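Protection of telomeres protein 1 (Schizosaccharomyces pombe, PDB 1QZH) binds single-stranded telomeric DNA of consensus GGTTAC through an OB-fold domain, protects the 3' overhang of telomeres and regulates telomerase. Local coordinates at residues D66-V71 and Q86-S91; F129-W134 and P151-T156. All coordinates share one frame; numbering follows the deposited sequence.

Contact 1 (D66-V71 and Q86-S91); sequences DWVTTV and QIHLFS. With nucleotides of chain A.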
loop_
_atom_site.group_PDB
_atom_site.type_symbol
_atom_site.label_atom_id
_atom_site.label_comp_id
_atom_site.label_asym_id
_atom_site.label_seq_id
_atom_site.Cartn_x
_atom_site.Cartn_y
_atom_site.Cartn_z
ATOM N N ASP G 66 -0.224 20.402 4.579
ATOM C CA ASP G 66 -0.852 19.589 3.548
ATOM C C ASP G 66 -1.771 18.551 4.180
ATOM O O ASP G 66 -1.642 18.231 5.362
ATOM C CB ASP G 66 0.205 18.866 2.717
ATOM C CG ASP G 66 1.204 19.809 2.077
ATOM O OD1 ASP G 66 0.803 20.804 1.416
ATOM O OD2 ASP G 66 2.409 19.529 2.221
ATOM N N TRP G 67 -2.710 18.042 3.387
ATOM C CA TRP G 67 -3.608 17.006 3.867
ATOM C C TRP G 67 -2.775 15.744 3.988
ATOM O O TRP G 67 -1.818 15.542 3.236
ATOM C CB TRP G 67 -4.743 16.788 2.881
ATOM C CG TRP G 67 -5.747 17.849 2.961
ATOM C CD1 TRP G 67 -5.809 18.989 2.214
ATOM C CD2 TRP G 67 -6.827 17.909 3.888
ATOM N NE1 TRP G 67 -6.872 19.758 2.625
ATOM C CE2 TRP G 67 -7.512 19.117 3.653
ATOM C CE3 TRP G 67 -7.282 17.054 4.900
ATOM C CZ2 TRP G 67 -8.634 19.495 4.395
ATOM C CZ3 TRP G 67 -8.394 17.427 5.639
ATOM C CH2 TRP G 67 -9.059 18.640 5.383
ATOM N N VAL G 68 -3.122 14.888 4.928
ATOM C CA VAL G 68 -2.342 13.683 5.118
ATOM C C VAL G 68 -3.143 12.528 5.676
ATOM O O VAL G 68 -3.848 12.674 6.671
ATOM C CB VAL G 68 -1.175 13.938 6.068
ATOM C CG1 VAL G 68 -1.707 14.466 7.418
ATOM C CG2 VAL G 68 -0.377 12.653 6.247
ATOM N N THR G 69 -3.026 11.380 5.018
ATOM C CA THR G 69 -3.697 10.168 5.441
ATOM C C THR G 69 -2.546 9.191 5.690
ATOM O O THR G 69 -1.540 9.228 4.988
ATOM C CB THR G 69 -4.641 9.662 4.337
ATOM O OG1 THR G 69 -5.491 8.639 4.858
ATOM C CG2 THR G 69 -3.839 9.095 3.168
ATOM N N THR G 70 -2.667 8.345 6.708
ATOM C CA THR G 70 -1.596 7.409 7.022
ATOM C C THR G 70 -2.052 5.975 6.903
ATOM O O THR G 70 -3.164 5.643 7.280
ATOM C CB THR G 70 -1.074 7.613 8.465
ATOM O OG1 THR G 70 -0.578 8.944 8.603
ATOM C CG2 THR G 70 0.050 6.634 8.783
ATOM N N VAL G 71 -1.196 5.125 6.360
ATOM C CA VAL G 71 -1.539 3.730 6.264
ATOM C C VAL G 71 -0.315 2.948 6.693
ATOM O O VAL G 71 0.799 3.473 6.670
ATOM C CB VAL G 71 -1.914 3.293 4.810
ATOM C CG1 VAL G 71 -3.173 4.012 4.336
ATOM C CG2 VAL G 71 -0.746 3.550 3.872
ATOM N N GLN G 86 5.068 1.932 7.661
ATOM C CA GLN G 86 4.309 3.162 7.865
ATOM C C GLN G 86 4.450 4.056 6.640
ATOM O O GLN G 86 5.556 4.266 6.155
ATOM C CB GLN G 86 4.835 3.923 9.093
ATOM C CG GLN G 86 4.072 5.191 9.392
ATOM C CD GLN G 86 4.655 5.970 10.564
ATOM O OE1 GLN G 86 5.874 6.076 10.704
ATOM N NE2 GLN G 86 3.784 6.512 11.418
ATOM N N ILE G 87 3.342 4.592 6.144
ATOM C CA ILE G 87 3.425 5.471 4.981
ATOM C C ILE G 87 2.519 6.663 5.107
ATOM O O ILE G 87 1.313 6.515 5.253
ATOM C CB ILE G 87 3.026 4.755 3.651
ATOM C CG1 ILE G 87 3.928 3.536 3.425
ATOM C CG2 ILE G 87 3.147 5.741 2.462
ATOM C CD1 ILE G 87 3.357 2.548 2.470
ATOM N N HIS G 88 3.100 7.854 5.043
ATOM C CA HIS G 88 2.299 9.061 5.101
ATOM C C HIS G 88 2.054 9.567 3.676
ATOM O O HIS G 88 2.999 9.869 2.950
ATOM C CB HIS G 88 3.018 10.133 5.926
ATOM C CG HIS G 88 3.183 9.775 7.377
ATOM N ND1 HIS G 88 2.113 9.530 8.211
ATOM C CD2 HIS G 88 4.295 9.613 8.133
ATOM C CE1 HIS G 88 2.560 9.226 9.417
ATOM N NE2 HIS G 88 3.880 9.268 9.394
ATOM N N LEU G 89 0.789 9.653 3.283
ATOM C CA LEU G 89 0.415 10.130 1.950
ATOM C C LEU G 89 -0.045 11.588 2.057
ATOM O O LEU G 89 -1.044 11.901 2.717
ATOM C CB LEU G 89 -0.706 9.256 1.364
ATOM C CG LEU G 89 -0.424 7.743 1.438
ATOM C CD1 LEU G 89 -1.705 6.939 1.156
ATOM C CD2 LEU G 89 0.691 7.395 0.480
ATOM N N PHE G 90 0.693 12.476 1.402
ATOM C CA PHE G 90 0.392 13.887 1.443
ATOM C C PHE G 90 -0.231 14.398 0.168
ATOM O O PHE G 90 0.036 13.886 -0.914
ATOM C CB PHE G 90 1.669 14.680 1.716
ATOM C CG PHE G 90 2.238 14.476 3.098
ATOM C CD1 PHE G 90 3.264 13.562 3.320
ATOM C CD2 PHE G 90 1.741 15.199 4.173
ATOM C CE1 PHE G 90 3.793 13.372 4.600
ATOM C CE2 PHE G 90 2.251 15.026 5.456
ATOM C CZ PHE G 90 3.279 14.109 5.676
ATOM N N SER G 91 -1.042 15.436 0.291
ATOM C CA SER G 91 -1.658 16.020 -0.881
ATOM C C SER G 91 -1.716 17.533 -0.743
ATOM O O SER G 91 -2.423 18.067 0.114
ATOM C CB SER G 91 -3.058 15.458 -1.087
ATOM O OG SER G 91 -3.506 15.727 -2.398
ATOM P P DT A 4 8.165 19.587 11.018
ATOM O OP1 DT A 4 8.174 20.510 12.182
ATOM O OP2 DT A 4 8.499 18.154 11.215
ATOM O "O5'" DT A 4 6.736 19.688 10.324
ATOM C "C5'" DT A 4 5.745 18.696 10.550
ATOM C "C4'" DT A 4 4.408 19.163 10.023
ATOM O "O4'" DT A 4 4.509 19.399 8.593
ATOM C "C3'" DT A 4 3.309 18.115 10.205
ATOM O "O3'" DT A 4 2.071 18.701 10.642
ATOM C "C2'" DT A 4 3.168 17.502 8.823
ATOM C "C1'" DT A 4 3.511 18.654 7.909
ATOM N N1 DT A 4 4.056 18.214 6.607
ATOM C C2 DT A 4 3.400 18.621 5.467
ATOM O O2 DT A 4 2.426 19.355 5.483
ATOM N N3 DT A 4 3.930 18.133 4.296
ATOM C C4 DT A 4 5.026 17.302 4.157
ATOM O O4 DT A 4 5.375 16.930 3.042
ATOM C C5 DT A 4 5.679 16.932 5.392
ATOM C C7 DT A 4 6.883 16.048 5.334
ATOM C C6 DT A 4 5.170 17.402 6.541
ATOM P P DC A 6 -0.328 12.506 13.735
ATOM O OP1 DC A 6 -1.541 11.647 13.666
ATOM O OP2 DC A 6 -0.381 13.787 14.487
ATOM O "O5'" DC A 6 0.875 11.635 14.312
ATOM C "C5'" DC A 6 1.852 12.206 15.178
ATOM C "C4'" DC A 6 2.840 11.149 15.613
ATOM O "O4'" DC A 6 3.637 10.732 14.473
ATOM C "C3'" DC A 6 3.842 11.601 16.680
ATOM O "O3'" DC A 6 4.209 10.491 17.507
ATOM C "C2'" DC A 6 5.081 11.929 15.869
ATOM C "C1'" DC A 6 5.015 10.860 14.796
ATOM N N1 DC A 6 5.761 11.169 13.564
ATOM C C2 DC A 6 5.925 10.164 12.607
ATOM O O2 DC A 6 5.398 9.058 12.803
ATOM N N3 DC A 6 6.651 10.422 11.493
ATOM C C4 DC A 6 7.197 11.629 11.319
ATOM N N4 DC A 6 7.922 11.836 10.217
ATOM C C5 DC A 6 7.028 12.676 12.269
ATOM C C6 DC A 6 6.307 12.407 13.364
ATOM P P DA A 5 1.321 18.102 11.940
ATOM O OP1 DA A 5 0.145 18.955 12.255
ATOM O OP2 DA A 5 2.363 17.878 12.972
ATOM O "O5'" DA A 5 0.787 16.672 11.478
ATOM C "C5'" DA A 5 1.589 15.844 10.644
ATOM C "C4'" DA A 5 1.096 14.419 10.644
ATOM O "O4'" DA A 5 1.999 13.704 9.775
ATOM C "C3'" DA A 5 1.198 13.740 12.005
ATOM O "O3'" DA A 5 0.128 12.825 12.229
ATOM C "C2'" DA A 5 2.555 13.060 11.991
ATOM C "C1'" DA A 5 3.005 13.049 10.532
ATOM N N9 DA A 5 4.241 13.819 10.380
ATOM C C8 DA A 5 4.692 14.774 11.259
ATOM N N7 DA A 5 5.845 15.295 10.930
ATOM C C5 DA A 5 6.178 14.650 9.750
ATOM C C6 DA A 5 7.296 14.752 8.904
ATOM N N6 DA A 5 8.328 15.567 9.139
ATOM N N1 DA A 5 7.320 13.978 7.800
ATOM C C2 DA A 5 6.287 13.156 7.572
ATOM N N3 DA A 5 5.184 12.963 8.297
ATOM C C4 DA A 5 5.191 13.747 9.388
#

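Contact 2 (F129-W134 and P151-T156); sequences FRYALW and PRLMKT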
loop_
_atom_site.group_PDB
_atom_site.type_symbol
_atom_site.label_atom_id
_atom_site.label_comp_id
_atom_site.label_asym_id
_atom_site.label_seq_id
_atom_site.Cartn_x
_atom_site.Cartn_y
_atom_site.Cartn_z
ATOM N N PHE G 129 2.198 11.181 -6.575
ATOM C CA PHE G 129 1.950 9.757 -6.368
ATOM C C PHE G 129 0.577 9.369 -6.873
ATOM O O PHE G 129 -0.346 10.177 -6.864
ATOM C CB PHE G 129 2.112 9.378 -4.872
ATOM C CG PHE G 129 0.830 9.490 -4.044
ATOM C CD1 PHE G 129 -0.069 8.417 -3.978
ATOM C CD2 PHE G 129 0.532 10.654 -3.324
ATOM C CE1 PHE G 129 -1.243 8.504 -3.207
ATOM C CE2 PHE G 129 -0.652 10.744 -2.549
ATOM C CZ PHE G 129 -1.535 9.656 -2.496
ATOM N N ARG G 130 0.442 8.129 -7.331
ATOM C CA ARG G 130 -0.847 7.635 -7.827
ATOM C C ARG G 130 -1.125 6.333 -7.073
ATOM O O ARG G 130 -0.205 5.754 -6.490
ATOM C CB ARG G 130 -0.776 7.371 -9.343
ATOM C CG ARG G 130 -0.420 8.573 -10.204
ATOM C CD ARG G 130 -1.667 9.237 -10.825
ATOM N NE ARG G 130 -1.364 10.493 -11.525
ATOM C CZ ARG G 130 -1.014 11.642 -10.932
ATOM N NH1 ARG G 130 -0.924 11.732 -9.600
ATOM N NH2 ARG G 130 -0.725 12.710 -11.675
ATOM N N TYR G 131 -2.359 5.841 -7.097
ATOM C CA TYR G 131 -2.665 4.620 -6.341
ATOM C C TYR G 131 -3.905 3.923 -6.876
ATOM O O TYR G 131 -4.672 4.496 -7.635
ATOM C CB TYR G 131 -2.952 4.975 -4.873
ATOM C CG TYR G 131 -4.352 5.565 -4.690
ATOM C CD1 TYR G 131 -5.443 4.759 -4.386
ATOM C CD2 TYR G 131 -4.578 6.918 -4.888
ATOM C CE1 TYR G 131 -6.743 5.302 -4.291
ATOM C CE2 TYR G 131 -5.852 7.470 -4.794
ATOM C CZ TYR G 131 -6.925 6.659 -4.498
ATOM O OH TYR G 131 -8.167 7.236 -4.396
ATOM N N ALA G 132 -4.107 2.676 -6.443
ATOM C CA ALA G 132 -5.277 1.894 -6.763
ATOM C C ALA G 132 -5.671 1.183 -5.472
ATOM O O ALA G 132 -4.804 0.673 -4.754
ATOM C CB ALA G 132 -5.013 0.901 -7.876
ATOM N N LEU G 133 -6.969 1.159 -5.186
ATOM C CA LEU G 133 -7.517 0.539 -3.977
ATOM C C LEU G 133 -8.563 -0.512 -4.363
ATOM O O LEU G 133 -9.379 -0.274 -5.257
ATOM C CB LEU G 133 -8.213 1.608 -3.128
ATOM C CG LEU G 133 -7.973 1.808 -1.629
ATOM C CD1 LEU G 133 -9.192 2.589 -1.080
ATOM C CD2 LEU G 133 -7.806 0.495 -0.886
ATOM N N TRP G 134 -8.551 -1.655 -3.682
ATOM C CA TRP G 134 -9.534 -2.704 -3.956
ATOM C C TRP G 134 -10.446 -2.937 -2.758
ATOM O O TRP G 134 -10.180 -2.436 -1.657
ATOM C CB TRP G 134 -8.833 -4.010 -4.293
ATOM C CG TRP G 134 -8.295 -4.049 -5.681
ATOM C CD1 TRP G 134 -8.915 -4.555 -6.793
ATOM C CD2 TRP G 134 -7.002 -3.608 -6.100
ATOM N NE1 TRP G 134 -8.078 -4.465 -7.880
ATOM C CE2 TRP G 134 -6.898 -3.890 -7.490
ATOM C CE3 TRP G 134 -5.916 -3.001 -5.439
ATOM C CZ2 TRP G 134 -5.750 -3.592 -8.230
ATOM C CZ3 TRP G 134 -4.772 -2.704 -6.171
ATOM C CH2 TRP G 134 -4.697 -3.002 -7.564
ATOM N N PRO G 151 -8.265 12.179 -9.607
ATOM C CA PRO G 151 -6.926 12.753 -9.886
ATOM C C PRO G 151 -5.744 11.779 -9.814
ATOM O O PRO G 151 -4.941 11.726 -10.743
ATOM C CB PRO G 151 -6.789 13.842 -8.820
ATOM C CG PRO G 151 -8.188 14.102 -8.371
ATOM C CD PRO G 151 -8.848 12.742 -8.366
ATOM N N ARG G 152 -5.620 10.996 -8.749
ATOM C CA ARG G 152 -4.487 10.077 -8.594
ATOM C C ARG G 152 -4.838 8.609 -8.884
ATOM O O ARG G 152 -3.989 7.738 -8.742
ATOM C CB ARG G 152 -3.939 10.177 -7.159
ATOM C CG ARG G 152 -3.667 11.608 -6.661
ATOM C CD ARG G 152 -3.251 11.606 -5.177
ATOM N NE ARG G 152 -2.825 12.923 -4.710
ATOM C CZ ARG G 152 -1.605 13.433 -4.871
ATOM N NH1 ARG G 152 -0.655 12.745 -5.497
ATOM N NH2 ARG G 152 -1.330 14.636 -4.389
ATOM N N LEU G 153 -6.059 8.352 -9.307
ATOM C CA LEU G 153 -6.552 6.983 -9.561
ATOM C C LEU G 153 -5.957 6.275 -10.810
ATOM O O LEU G 153 -6.023 6.786 -11.921
ATOM C CB LEU G 153 -8.063 7.044 -9.694
ATOM C CG LEU G 153 -8.890 6.205 -8.707
ATOM C CD1 LEU G 153 -10.143 5.674 -9.373
ATOM C CD2 LEU G 153 -8.053 5.073 -8.146
ATOM N N MET G 154 -5.388 5.075 -10.601
ATOM C CA MET G 154 -4.801 4.338 -11.694
ATOM C C MET G 154 -5.793 3.345 -12.261
ATOM O O MET G 154 -6.560 2.720 -11.526
ATOM C CB MET G 154 -3.519 3.638 -11.247
ATOM C CG MET G 154 -2.668 4.448 -10.265
ATOM S SD MET G 154 -1.795 3.448 -9.045
ATOM C CE MET G 154 -1.021 2.223 -10.101
ATOM N N LYS G 155 -5.773 3.176 -13.580
ATOM C CA LYS G 155 -6.586 2.150 -14.175
ATOM C C LYS G 155 -5.774 0.877 -14.055
ATOM O O LYS G 155 -4.594 0.844 -14.436
ATOM C CB LYS G 155 -6.913 2.446 -15.655
ATOM C CG LYS G 155 -7.798 1.392 -16.304
ATOM C CD LYS G 155 -8.634 1.966 -17.449
ATOM C CE LYS G 155 -9.384 3.212 -17.029
ATOM N NZ LYS G 155 -10.311 3.683 -18.099
ATOM N N THR G 156 -6.401 -0.176 -13.542
ATOM C CA THR G 156 -5.676 -1.447 -13.377
ATOM C C THR G 156 -6.289 -2.589 -14.224
ATOM O O THR G 156 -7.438 -2.509 -14.664
ATOM C CB THR G 156 -5.632 -1.851 -11.895
ATOM O OG1 THR G 156 -6.965 -1.905 -11.373
ATOM C CG2 THR G 156 -4.813 -0.838 -11.100
HETATM O O HOH W 1 -7.249 -4.412 -11.276
#

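Contact 1 (D66-V71 and Q86-S91)
Trp-67, Thr-69 and Val-71 form the hydrogen-bonded pairs with Ser-91, Leu-89 and Ile-87 of two antiparallel strands, so the N-H and C=O of all six are paired across the hairpin. The bonds donated by Val-71 N (168° to Ile-87 O) and Leu-89 N are straighter than the one at the open end, where Trp-67 N meets Ser-91 O at 3.3 Å from above the carbonyl plane. Val-68, Thr-70, His-88 and Phe-90 share the face turned to the DNA. With chi1 at -60°, Thr-70 sets OG1 at the edge of the imidazole, 2.8 Å from His-88 ND1, a bond that helps fix the rotation of the ring; C1' of DA5 of chain A lies over one imidazole face. Phe-90 is sandwiched: the thymine of DT4 of chain A covers one face, Val-68 CG2 the other, 4.0 Å from the ring centroid, and N3 of DA5 of chain A comes to its edge. Asp-66 reads the same thymine twice, its N donating to O2 of DT4 of chain A (3.0 Å) and its OD2 accepting from N3 of DT4 of chain A (2.9 Å); OD2 is also hydrogen-bonded by Thr-64 and salt-bridged by Lys-92. Gln-86 NE2 makes a weak bond to O2 of DC6 of chain A, while Arg-120 and Gln-122 bind its OE1. On the reverse face Thr-69 CG2 packs on Leu-89, Thr-69 OG1 is satisfied by the carbonyl of Thr-55, and Ser-91 OG is hydrogen-bonded to Asp-96. A strand surface offering aromatic stacking and base-edge hydrogen bonds to single-stranded DNA is characteristic of the OB fold.

Contact 2 (F129-W134 and P151-T156)
The strand 129-133 and the irregular segment 151-156 run 52° apart and are joined at a single backbone bridge, where Tyr-131 N donates to Arg-152 O (3.0 Å) and Tyr-131 O accepts from Met-154 N (3.1 Å). The extended chain of Arg-152 crosses Phe-129 at about a right angle, with CD over one ring face, 4.0 Å from the centroid, and the guanidinium continues nearly parallel to the ring, the planes 13° apart. From there NH1 reaches Phe-129 O at 2.9 Å, in the carbonyl plane and on a lone pair, while NE pairs with Asp-96. Cut back to alanine, this position would probably leave Asp-96 without its positive mate, strip Phe-129 O of its in-plane donor and open a gap beside the ring. Arg-130, bent at chi2 (-98°), turns one face of its guanidinium to Pro-151 O. Leu-153 CD2 covers a face of the Tyr-131 ring, 4.1 Å from CE1, and the Tyr-131 hydroxyl bonds Gln-148. Farther along, Thr-156 CG2 meets Ala-132 CB at 3.7 Å, and Trp-134 NE1 is hydrogen-bonded to Glu-161. Strand 129-133 thus lies between strand 106-110, its antiparallel neighbour, and this loop, which leads into helix 158-173, where Trp-134 packs on Ala-164.

How the contacts relate
Along the chain both strands of contact 1 precede both segments of contact 2, and their centres lie 15 Å apart within one OB-fold domain. Both reach the same mixed sheet, contact 1 through the hairpin of strands 67-74 and 85-91, contact 2 through strand 129-133 only, the partner of strand 106-110. They meet at the end of strand 85-91, where Arg-152 NH2 probably hydrogen-bonds Ser-91 OG at 3.1 Å and the Phe-129 ring packs against Leu-89. Asp-96 binds both Ser-91 and Arg-152. The loop before helix 158-173 is thereby tied to the back of the strand that presents Phe-90 and His-88 to the DNA, whereas contact 2 itself stays about 7 Å from the nucleic acid at the nearest atom.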